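Local coordinates for microcin B17-processing protein McbD (Escherichia coli str. K-12 substr. MG1655, PDB 6GRH), which is the YcaO-family subunit of the octameric McbBCD synthetase, required to process the inactive microcin B17 precursor into the active peptide that poisons DNA gyrase, at residues N25-F29 / L262-Y266; E208-F214 / V226-T232; R238-T243 / F290-Y296. The protein carries 1 engineered substitution. All blocks are in the same frame, centred on the assembly; numbering follows the deposited sequence. Where two conformers were deposited one is given.

Contact 1 (N25-F29 / L262-Y266); sequences NMPTF and LWQSY
An extended loop-to-strand run, M26 to F29, packs on one turn of helix, closed by the Y266 N to L262 O bond of 2.8 Å. The backbones stay apart, with CA atoms 8.8 Å from P27 to W263 and 7.8 Å from F29 to Q264. No hydrogen bond crosses; one tryptophan bridges the gap, W263, whose CB points toward segment 25-29 and whose chi1 is t. P27 CG lies 3.9 Å from the centroid of the W263 six-membered ring, 17° off its normal, a CH-pi contact to which proline's compact, rigid ring is suited. M26, with chi1 and chi2 both m, adds an oblique Met-aromatic contact, M26 SD to W263 NE1 4.4 Å. F29 CB meets the indole edge at W263 CH2, 4.2 Å. T28 turns away and hydrogen-bonds K21 and T47. Around this buried contact, I201 of helix 196-208 touches both P27 and W263, A44 of strand 41-45 touches W263, and helix 251-275 lies against S242 of strand 241-248.

Contact 2 (E208-F214 / V226-T232); sequences EGDIRIF and VLTLYGT
Strands 210-214 and 226-231 run antiparallel, axes 4.7 Å apart at 164°. D210/G231, R212/L229 and F214/L227 are hydrogen-bonded pairs, bonded in both directions, as in D210 N to G231 O, 3.0 Å, and L229 N to R212 O, 2.8 Å; I211/Y230 and I213/T228 are non-hydrogen-bonded pairs. Leaving a helix, G209 (phi/psi -165/-135) passes so near the partner that a CB would clash; its missing side chain makes room for G231 O, T232 and the Y230 ring. Y230, chi1 t, sets OH 3.1 Å from E208 CG, and T232 OG1 donates to E208 O at 2.8 Å. I211 CG2 abuts the ring's edge, 4.0 Å from Y230 CD1. Farther along, beta-branched I213 fits CG2 against V226 CG1 at 3.6 Å, under helix 251-275. On the reverse face the m rotamer of F214 brings CE2 to L229 CD1, 4.0 Å, while R212 makes a salt bridge with E186. Being consecutive, these antiparallel strands form a beta hairpin, inside a mixed sheet of the YcaO domain with helices on both faces.

Contact 3 (R238-T243 / F290-Y296); sequences RIKYST and FMSCNKY
The chain from R238 bends through a loop into strand 241-243 and meets the turn that follows helix 290-292, where CA atoms come within 4.8 Å for K240 and K295 and 5.1 Å for Y241 and N294. R238 contributes its carbonyl: R238 O accepts a hydrogen bond from N294 ND2, 2.9 Å, while its guanidinium leads off to S2 O of an McbC subunit. I239 points its CB away, leaving its backbone beside N294. At K240 the main-chain N donates to N294 OD1, 2.7 Å, and CB rests 3.6 Å from K295 CA; the ammonium turns back to S237 O. Y241 N makes a longer bond to N294 OD1, 3.3 Å. The N294 carboxamide, chi1 t, thus donates to one carbonyl and accepts from two main-chain amides, a role that suits its adjacent donor and acceptor. N294 is the centre of an inverse gamma turn (phi/psi -73/75), with K295 N bonded to C293 O at 2.8 Å. The Y241 side chain, chi1 t, sets CB 3.4 Å from K295 O and CD2 3.4 Å from C293 O, and CE2 reaches F290 CE1 at 3.9 Å; its OH bonds P394 O. S242 OG approaches the F290 ring edge, 4.4 Å from CZ, and T243 CG2 lies 4.1 Å from F290 CE1. Strand 241-248 pairs with 224-231, helix 296-304 packs against Y241, and C-terminal P396 touches F290.

In the fold
Contacts 2 and 3 share one sheet: strand 224-231, inside it, continues to its neighbour 241-248 through Y230 N to S242 O and T232 N to K240 O, both 3.0 Å. Contact 1 approaches that sheet from helix 251-275, as L262 CD1 lies 3.7 Å from T228 O and the Y266 and Y230 rings meet. Chemistry follows place. Contact 1 is buried and joins strand to helix by side chains alone; contact 2, also mostly buried, relies on regular backbone bonding, with mainly apolar residues beside I211 and I213 and with D210 and R212 more open on the other face. Contact 3, only partly buried, uses one polar side chain to tie loop to turn, with aromatic packing on its inner side.

Contact 1 (N25-F29 / L262-Y266)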
loop_
_atom_site.group_PDB
_atom_site.type_symbol
_atom_site.label_atom_id
_atom_site.label_comp_id
_atom_site.label_asym_id
_atom_site.label_seq_id
_atom_site.Cartn_x
_atom_site.Cartn_y
_atom_site.Cartn_z
ATOM N N ASN E 25 -10.553 -26.597 7.591
ATOM C CA ASN E 25 -11.614 -27.582 7.502
ATOM C C ASN E 25 -12.803 -27.432 8.433
ATOM O O ASN E 25 -13.692 -28.257 8.387
ATOM C CB ASN E 25 -11.005 -28.990 7.610
ATOM C CG ASN E 25 -10.136 -29.309 6.425
ATOM O OD1 ASN E 25 -10.551 -29.065 5.295
ATOM N ND2 ASN E 25 -8.922 -29.799 6.663
ATOM N N MET E 26 -12.854 -26.407 9.280
ATOM C CA MET E 26 -14.071 -26.171 10.040
ATOM C C MET E 26 -14.965 -25.248 9.220
ATOM O O MET E 26 -14.469 -24.506 8.365
ATOM C CB MET E 26 -13.788 -25.619 11.430
ATOM C CG MET E 26 -13.342 -26.701 12.439
ATOM S SD MET E 26 -14.648 -27.878 12.888
ATOM C CE MET E 26 -13.930 -28.836 14.236
ATOM N N PRO E 27 -16.288 -25.308 9.448
ATOM C CA PRO E 27 -17.193 -24.393 8.744
ATOM C C PRO E 27 -16.939 -22.948 9.156
ATOM O O PRO E 27 -16.426 -22.695 10.221
ATOM C CB PRO E 27 -18.595 -24.844 9.155
ATOM C CG PRO E 27 -18.439 -25.865 10.210
ATOM C CD PRO E 27 -16.999 -26.273 10.304
ATOM N N THR E 28 -17.257 -22.034 8.261
ATOM C CA THR E 28 -17.217 -20.627 8.534
ATOM C C THR E 28 -18.503 -20.283 9.264
ATOM O O THR E 28 -19.563 -20.803 8.919
ATOM C CB THR E 28 -17.129 -19.838 7.214
ATOM O OG1 THR E 28 -15.863 -20.092 6.603
ATOM C CG2 THR E 28 -17.276 -18.320 7.416
ATOM N N PHE E 29 -18.391 -19.359 10.222
ATOM C CA PHE E 29 -19.489 -18.872 11.011
ATOM C C PHE E 29 -19.577 -17.373 10.793
ATOM O O PHE E 29 -18.565 -16.665 10.929
ATOM C CB PHE E 29 -19.198 -19.166 12.472
ATOM C CG PHE E 29 -20.255 -18.666 13.422
ATOM C CD1 PHE E 29 -21.421 -19.413 13.671
ATOM C CD2 PHE E 29 -20.090 -17.451 14.093
ATOM C CE1 PHE E 29 -22.391 -18.942 14.555
ATOM C CE2 PHE E 29 -21.047 -16.991 14.994
ATOM C CZ PHE E 29 -22.195 -17.737 15.227
ATOM N N LEU E 262 -26.219 -28.673 13.899
ATOM C CA LEU E 262 -25.772 -29.084 15.228
ATOM C C LEU E 262 -24.526 -28.304 15.687
ATOM O O LEU E 262 -24.516 -27.733 16.762
ATOM C CB LEU E 262 -25.540 -30.595 15.288
ATOM C CG LEU E 262 -25.316 -31.203 16.679
ATOM C CD1 LEU E 262 -25.708 -32.686 16.723
ATOM C CD2 LEU E 262 -23.875 -31.014 17.164
ATOM N N TRP E 263 -23.486 -28.286 14.863
ATOM C CA TRP E 263 -22.272 -27.549 15.190
ATOM C C TRP E 263 -22.556 -26.073 15.515
ATOM O O TRP E 263 -22.038 -25.522 16.489
ATOM C CB TRP E 263 -21.275 -27.638 14.042
ATOM C CG TRP E 263 -20.026 -26.911 14.354
ATOM C CD1 TRP E 263 -19.006 -27.343 15.124
ATOM C CD2 TRP E 263 -19.700 -25.595 13.940
ATOM N NE1 TRP E 263 -18.037 -26.364 15.210
ATOM C CE2 TRP E 263 -18.441 -25.284 14.485
ATOM C CE3 TRP E 263 -20.359 -24.642 13.159
ATOM C CZ2 TRP E 263 -17.801 -24.061 14.263
ATOM C CZ3 TRP E 263 -19.731 -23.409 12.934
ATOM C CH2 TRP E 263 -18.460 -23.133 13.486
ATOM N N GLN E 264 -23.388 -25.445 14.693
ATOM C CA GLN E 264 -23.813 -24.081 14.948
ATOM C C GLN E 264 -24.448 -23.905 16.332
ATOM O O GLN E 264 -24.070 -22.997 17.065
ATOM C CB GLN E 264 -24.753 -23.586 13.839
ATOM C CG GLN E 264 -25.047 -22.103 14.007
ATOM C CD GLN E 264 -25.912 -21.487 12.921
ATOM O OE1 GLN E 264 -25.784 -20.295 12.644
ATOM N NE2 GLN E 264 -26.814 -22.266 12.337
ATOM N N SER E 265 -25.393 -24.766 16.714
ATOM C CA SER E 265 -26.022 -24.633 18.040
ATOM C C SER E 265 -25.041 -24.956 19.131
ATOM O O SER E 265 -25.039 -24.319 20.143
ATOM C CB SER E 265 -27.234 -25.547 18.181
ATOM O OG SER E 265 -28.205 -25.156 17.232
ATOM N N TYR E 266 -24.208 -25.965 18.908
ATOM C CA TYR E 266 -23.175 -26.358 19.873
ATOM C C TYR E 266 -22.240 -25.187 20.160
ATOM O O TYR E 266 -22.008 -24.844 21.330
ATOM C CB TYR E 266 -22.382 -27.517 19.287
ATOM C CG TYR E 266 -21.294 -28.117 20.130
ATOM C CD1 TYR E 266 -20.092 -27.450 20.348
ATOM C CD2 TYR E 266 -21.425 -29.397 20.627
ATOM C CE1 TYR E 266 -19.078 -28.019 21.105
ATOM C CE2 TYR E 266 -20.417 -29.982 21.373
ATOM C CZ TYR E 266 -19.246 -29.287 21.608
ATOM O OH TYR E 266 -18.241 -29.857 22.327
#

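Contact 2 (E208-F214 / V226-T232)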
loop_
_atom_site.group_PDB
_atom_site.type_symbol
_atom_site.label_atom_id
_atom_site.label_comp_id
_atom_site.label_asym_id
_atom_site.label_seq_id
_atom_site.Cartn_x
_atom_site.Cartn_y
_atom_site.Cartn_z
ATOM N N GLU E 208 -15.480 -36.341 21.483
ATOM C CA GLU E 208 -15.936 -35.644 22.691
ATOM C C GLU E 208 -17.039 -36.427 23.427
ATOM O O GLU E 208 -17.141 -36.345 24.647
ATOM C CB GLU E 208 -16.438 -34.252 22.325
ATOM C CG GLU E 208 -16.610 -33.287 23.506
ATOM C CD GLU E 208 -15.341 -32.537 23.922
ATOM O OE1 GLU E 208 -14.254 -32.702 23.295
ATOM O OE2 GLU E 208 -15.454 -31.725 24.885
ATOM N N GLY E 209 -17.865 -37.163 22.685
ATOM C CA GLY E 209 -19.039 -37.834 23.251
ATOM C C GLY E 209 -19.575 -38.879 22.292
ATOM O O GLY E 209 -18.795 -39.644 21.735
ATOM N N ASP E 210 -20.895 -38.910 22.096
ATOM C CA ASP E 210 -21.535 -39.840 21.146
ATOM C C ASP E 210 -22.645 -39.174 20.356
ATOM O O ASP E 210 -23.234 -38.169 20.812
ATOM C CB ASP E 210 -22.099 -41.052 21.877
ATOM C CG ASP E 210 -21.014 -41.862 22.533
ATOM O OD1 ASP E 210 -20.257 -42.557 21.801
ATOM O OD2 ASP E 210 -20.881 -41.750 23.775
ATOM N N ILE E 211 -22.912 -39.726 19.170
ATOM C CA ILE E 211 -23.984 -39.222 18.320
ATOM C C ILE E 211 -24.938 -40.308 17.843
ATOM O O ILE E 211 -24.555 -41.482 17.715
ATOM C CB ILE E 211 -23.450 -38.478 17.083
ATOM C CG1 ILE E 211 -22.620 -39.418 16.200
ATOM C CG2 ILE E 211 -22.623 -37.267 17.511
ATOM C CD1 ILE E 211 -22.343 -38.866 14.825
ATOM N N ARG E 212 -26.165 -39.881 17.556
ATOM C CA ARG E 212 -27.152 -40.683 16.876
ATOM C C ARG E 212 -27.737 -39.854 15.734
ATOM O O ARG E 212 -27.939 -38.649 15.869
ATOM C CB ARG E 212 -28.250 -41.132 17.845
ATOM C CG ARG E 212 -27.779 -41.955 19.054
ATOM C CD ARG E 212 -27.180 -43.320 18.726
ATOM N NE ARG E 212 -28.175 -44.289 18.246
ATOM C CZ ARG E 212 -29.084 -44.908 19.006
ATOM N NH1 ARG E 212 -29.141 -44.697 20.314
ATOM N NH2 ARG E 212 -29.946 -45.762 18.449
ATOM N N ILE E 213 -27.988 -40.509 14.605
ATOM C CA ILE E 213 -28.525 -39.861 13.408
ATOM C C ILE E 213 -29.778 -40.631 12.983
ATOM O O ILE E 213 -29.694 -41.799 12.660
ATOM C CB ILE E 213 -27.513 -39.890 12.256
ATOM C CG1 ILE E 213 -26.166 -39.298 12.692
ATOM C CG2 ILE E 213 -28.082 -39.165 11.032
ATOM C CD1 ILE E 213 -25.064 -39.422 11.652
ATOM N N PHE E 214 -30.917 -39.955 12.964
ATOM C CA PHE E 214 -32.171 -40.552 12.613
ATOM C C PHE E 214 -32.822 -39.825 11.427
ATOM O O PHE E 214 -32.815 -38.602 11.370
ATOM C CB PHE E 214 -33.113 -40.491 13.820
ATOM C CG PHE E 214 -32.639 -41.268 15.020
ATOM C CD1 PHE E 214 -32.294 -42.608 14.912
ATOM C CD2 PHE E 214 -32.578 -40.669 16.275
ATOM C CE1 PHE E 214 -31.880 -43.336 16.026
ATOM C CE2 PHE E 214 -32.171 -41.396 17.392
ATOM C CZ PHE E 214 -31.821 -42.727 17.263
ATOM N N VAL E 226 -33.451 -35.111 8.510
ATOM C CA VAL E 226 -32.442 -35.831 9.267
ATOM C C VAL E 226 -32.169 -35.120 10.578
ATOM O O VAL E 226 -31.842 -33.941 10.567
ATOM C CB VAL E 226 -31.156 -36.008 8.442
ATOM C CG1 VAL E 226 -30.062 -36.649 9.280
ATOM C CG2 VAL E 226 -31.454 -36.888 7.224
ATOM N N LEU E 227 -32.306 -35.851 11.687
ATOM C CA LEU E 227 -32.096 -35.322 13.025
ATOM C C LEU E 227 -30.788 -35.890 13.512
ATOM O O LEU E 227 -30.621 -37.107 13.535
ATOM C CB LEU E 227 -33.217 -35.781 13.969
ATOM C CG LEU E 227 -33.164 -35.271 15.416
ATOM C CD1 LEU E 227 -33.340 -33.779 15.497
ATOM C CD2 LEU E 227 -34.215 -35.995 16.250
ATOM N N THR E 228 -29.855 -35.012 13.869
ATOM C CA THR E 228 -28.586 -35.413 14.464
ATOM C C THR E 228 -28.678 -35.081 15.950
ATOM O O THR E 228 -29.178 -34.010 16.324
ATOM C CB THR E 228 -27.382 -34.681 13.828
ATOM O OG1 THR E 228 -27.756 -33.339 13.495
ATOM C CG2 THR E 228 -26.895 -35.392 12.570
ATOM N N LEU E 229 -28.198 -35.998 16.782
ATOM C CA LEU E 229 -28.256 -35.869 18.234
ATOM C C LEU E 229 -26.879 -36.124 18.794
ATOM O O LEU E 229 -26.173 -37.018 18.328
ATOM C CB LEU E 229 -29.238 -36.890 18.806
ATOM C CG LEU E 229 -30.709 -36.678 18.473
ATOM C CD1 LEU E 229 -31.530 -37.820 19.058
ATOM C CD2 LEU E 229 -31.215 -35.335 18.987
ATOM N N TYR E 230 -26.509 -35.335 19.792
ATOM C CA TYR E 230 -25.220 -35.432 20.453
ATOM C C TYR E 230 -25.444 -35.383 21.946
ATOM O O TYR E 230 -26.284 -34.609 22.427
ATOM C CB TYR E 230 -24.320 -34.246 20.081
ATOM C CG TYR E 230 -23.067 -34.146 20.932
ATOM C CD1 TYR E 230 -21.969 -34.966 20.681
ATOM C CD2 TYR E 230 -22.984 -33.246 21.990
ATOM C CE1 TYR E 230 -20.826 -34.893 21.452
ATOM C CE2 TYR E 230 -21.841 -33.163 22.762
ATOM C CZ TYR E 230 -20.764 -33.994 22.484
ATOM O OH TYR E 230 -19.615 -33.921 23.226
ATOM N N GLY E 231 -24.649 -36.170 22.663
ATOM C CA GLY E 231 -24.560 -36.080 24.106
ATOM C C GLY E 231 -23.230 -36.576 24.636
ATOM O O GLY E 231 -22.627 -37.458 24.048
ATOM N N THR E 232 -22.769 -35.997 25.746
ATOM C CA THR E 232 -21.581 -36.497 26.437
ATOM C C THR E 232 -21.732 -36.497 27.966
ATOM O O THR E 232 -22.424 -35.639 28.541
ATOM C CB THR E 232 -20.324 -35.714 26.030
ATOM O OG1 THR E 232 -19.160 -36.391 26.514
ATOM C CG2 THR E 232 -20.350 -34.277 26.542
#

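Contact 3 (R238-T243 / F290-Y296)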
loop_
_atom_site.group_PDB
_atom_site.type_symbol
_atom_site.label_atom_id
_atom_site.label_comp_id
_atom_site.label_asym_id
_atom_site.label_seq_id
_atom_site.Cartn_x
_atom_site.Cartn_y
_atom_site.Cartn_z
ATOM N N ARG E 238 -18.621 -28.284 28.275
ATOM C CA ARG E 238 -19.716 -27.380 28.597
ATOM C C ARG E 238 -21.011 -27.794 27.914
ATOM O O ARG E 238 -22.088 -27.603 28.470
ATOM C CB ARG E 238 -19.369 -25.945 28.200
ATOM C CG ARG E 238 -18.377 -25.255 29.130
ATOM C CD ARG E 238 -16.927 -25.453 28.708
ATOM N NE ARG E 238 -16.034 -24.485 29.374
ATOM C CZ ARG E 238 -14.756 -24.261 29.060
ATOM N NH1 ARG E 238 -14.153 -24.914 28.059
ATOM N NH2 ARG E 238 -14.066 -23.359 29.756
ATOM N N ILE E 239 -20.920 -28.336 26.704
ATOM C CA ILE E 239 -22.095 -28.815 25.998
ATOM C C ILE E 239 -22.286 -30.300 26.276
ATOM O O ILE E 239 -21.488 -31.127 25.836
ATOM C CB ILE E 239 -22.008 -28.565 24.478
ATOM C CG1 ILE E 239 -21.728 -27.085 24.179
ATOM C CG2 ILE E 239 -23.271 -29.048 23.781
ATOM C CD1 ILE E 239 -22.734 -26.087 24.729
ATOM N N LYS E 240 -23.351 -30.622 27.004
ATOM C CA LYS E 240 -23.689 -31.990 27.331
ATOM C C LYS E 240 -24.624 -32.602 26.287
ATOM O O LYS E 240 -24.734 -33.830 26.203
ATOM C CB LYS E 240 -24.381 -32.043 28.696
ATOM C CG LYS E 240 -23.677 -31.284 29.822
ATOM C CD LYS E 240 -22.254 -31.763 30.043
ATOM C CE LYS E 240 -21.662 -31.117 31.286
ATOM N NZ LYS E 240 -20.267 -31.550 31.516
ATOM N N TYR E 241 -25.310 -31.743 25.532
ATOM C CA TYR E 241 -26.336 -32.147 24.583
ATOM C C TYR E 241 -26.431 -31.116 23.475
ATOM O O TYR E 241 -26.362 -29.915 23.739
ATOM C CB TYR E 241 -27.707 -32.295 25.281
ATOM C CG TYR E 241 -28.915 -32.338 24.356
ATOM C CD1 TYR E 241 -29.222 -33.485 23.634
ATOM C CD2 TYR E 241 -29.744 -31.234 24.207
ATOM C CE1 TYR E 241 -30.319 -33.534 22.783
ATOM C CE2 TYR E 241 -30.838 -31.262 23.356
ATOM C CZ TYR E 241 -31.125 -32.420 22.634
ATOM O OH TYR E 241 -32.227 -32.460 21.772
ATOM N N SER E 242 -26.613 -31.579 22.238
ATOM C CA SER E 242 -26.973 -30.670 21.152
ATOM C C SER E 242 -27.703 -31.425 20.065
ATOM O O SER E 242 -27.768 -32.656 20.080
ATOM C CB SER E 242 -25.730 -29.960 20.596
ATOM O OG SER E 242 -26.125 -28.878 19.785
ATOM N N THR E 243 -28.270 -30.686 19.128
ATOM C CA THR E 243 -29.055 -31.304 18.076
ATOM C C THR E 243 -29.016 -30.461 16.830
ATOM O O THR E 243 -28.754 -29.271 16.894
ATOM C CB THR E 243 -30.524 -31.569 18.524
ATOM O OG1 THR E 243 -31.268 -32.179 17.458
ATOM C CG2 THR E 243 -31.228 -30.307 18.930
ATOM N N PHE E 290 -33.985 -24.146 25.540
ATOM C CA PHE E 290 -32.919 -24.996 24.987
ATOM C C PHE E 290 -31.715 -25.089 25.918
ATOM O O PHE E 290 -31.159 -26.165 26.088
ATOM C CB PHE E 290 -32.442 -24.504 23.620
ATOM C CG PHE E 290 -31.490 -25.454 22.941
ATOM C CD1 PHE E 290 -31.894 -26.762 22.637
ATOM C CD2 PHE E 290 -30.206 -25.056 22.587
ATOM C CE1 PHE E 290 -31.038 -27.646 21.998
ATOM C CE2 PHE E 290 -29.344 -25.940 21.934
ATOM C CZ PHE E 290 -29.762 -27.236 21.643
ATOM N N MET E 291 -31.320 -23.953 26.511
ATOM C CA MET E 291 -30.202 -23.921 27.462
ATOM C C MET E 291 -30.443 -24.800 28.680
ATOM O O MET E 291 -29.524 -25.481 29.122
ATOM C CB MET E 291 -29.874 -22.494 27.924
ATOM C CG MET E 291 -28.594 -22.428 28.757
ATOM S SD MET E 291 -27.986 -20.767 29.154
ATOM C CE MET E 291 -27.940 -20.025 27.529
ATOM N N SER E 292 -31.671 -24.818 29.197
ATOM C CA SER E 292 -32.011 -25.693 30.338
ATOM C C SER E 292 -32.046 -27.189 29.953
ATOM O O SER E 292 -32.019 -28.048 30.832
ATOM C CB SER E 292 -33.338 -25.283 30.960
ATOM O OG SER E 292 -34.428 -25.779 30.200
ATOM N N CYS E 293 -32.136 -27.487 28.654
ATOM C CA CYS E 293 -32.010 -28.870 28.132
ATOM C C CYS E 293 -30.567 -29.349 27.871
ATOM O O CYS E 293 -30.363 -30.497 27.432
ATOM C CB CYS E 293 -32.825 -29.013 26.836
ATOM S SG CYS E 293 -34.602 -28.804 27.046
ATOM N N ASN E 294 -29.574 -28.490 28.116
ATOM C CA ASN E 294 -28.148 -28.839 27.953
ATOM C C ASN E 294 -27.709 -29.775 29.074
ATOM O O ASN E 294 -27.018 -29.378 30.014
ATOM C CB ASN E 294 -27.255 -27.567 27.899
ATOM C CG ASN E 294 -25.771 -27.885 27.776
ATOM O OD1 ASN E 294 -25.384 -28.909 27.217
ATOM N ND2 ASN E 294 -24.940 -27.016 28.307
ATOM N N LYS E 295 -28.132 -31.029 28.963
ATOM C CA LYS E 295 -27.762 -32.073 29.910
ATOM C C LYS E 295 -27.885 -33.428 29.224
ATOM O O LYS E 295 -28.683 -33.605 28.302
ATOM C CB LYS E 295 -28.608 -32.013 31.185
ATOM C CG LYS E 295 -30.108 -31.921 30.970
ATOM C CD LYS E 295 -30.817 -31.354 32.196
ATOM C CE LYS E 295 -32.220 -30.874 31.853
ATOM N NZ LYS E 295 -33.249 -31.948 31.904
ATOM N N TYR E 296 -27.069 -34.368 29.669
ATOM C CA TYR E 296 -26.997 -35.679 29.050
ATOM C C TYR E 296 -28.361 -36.377 28.976
ATOM O O TYR E 296 -28.633 -37.090 28.009
ATOM C CB TYR E 296 -25.976 -36.545 29.790
ATOM C CG TYR E 296 -25.648 -37.839 29.090
ATOM C CD1 TYR E 296 -24.987 -37.836 27.861
ATOM C CD2 TYR E 296 -25.959 -39.074 29.675
ATOM C CE1 TYR E 296 -24.683 -39.021 27.214
ATOM C CE2 TYR E 296 -25.654 -40.261 29.035
ATOM C CZ TYR E 296 -25.014 -40.222 27.806
ATOM O OH TYR E 296 -24.704 -41.385 27.157
#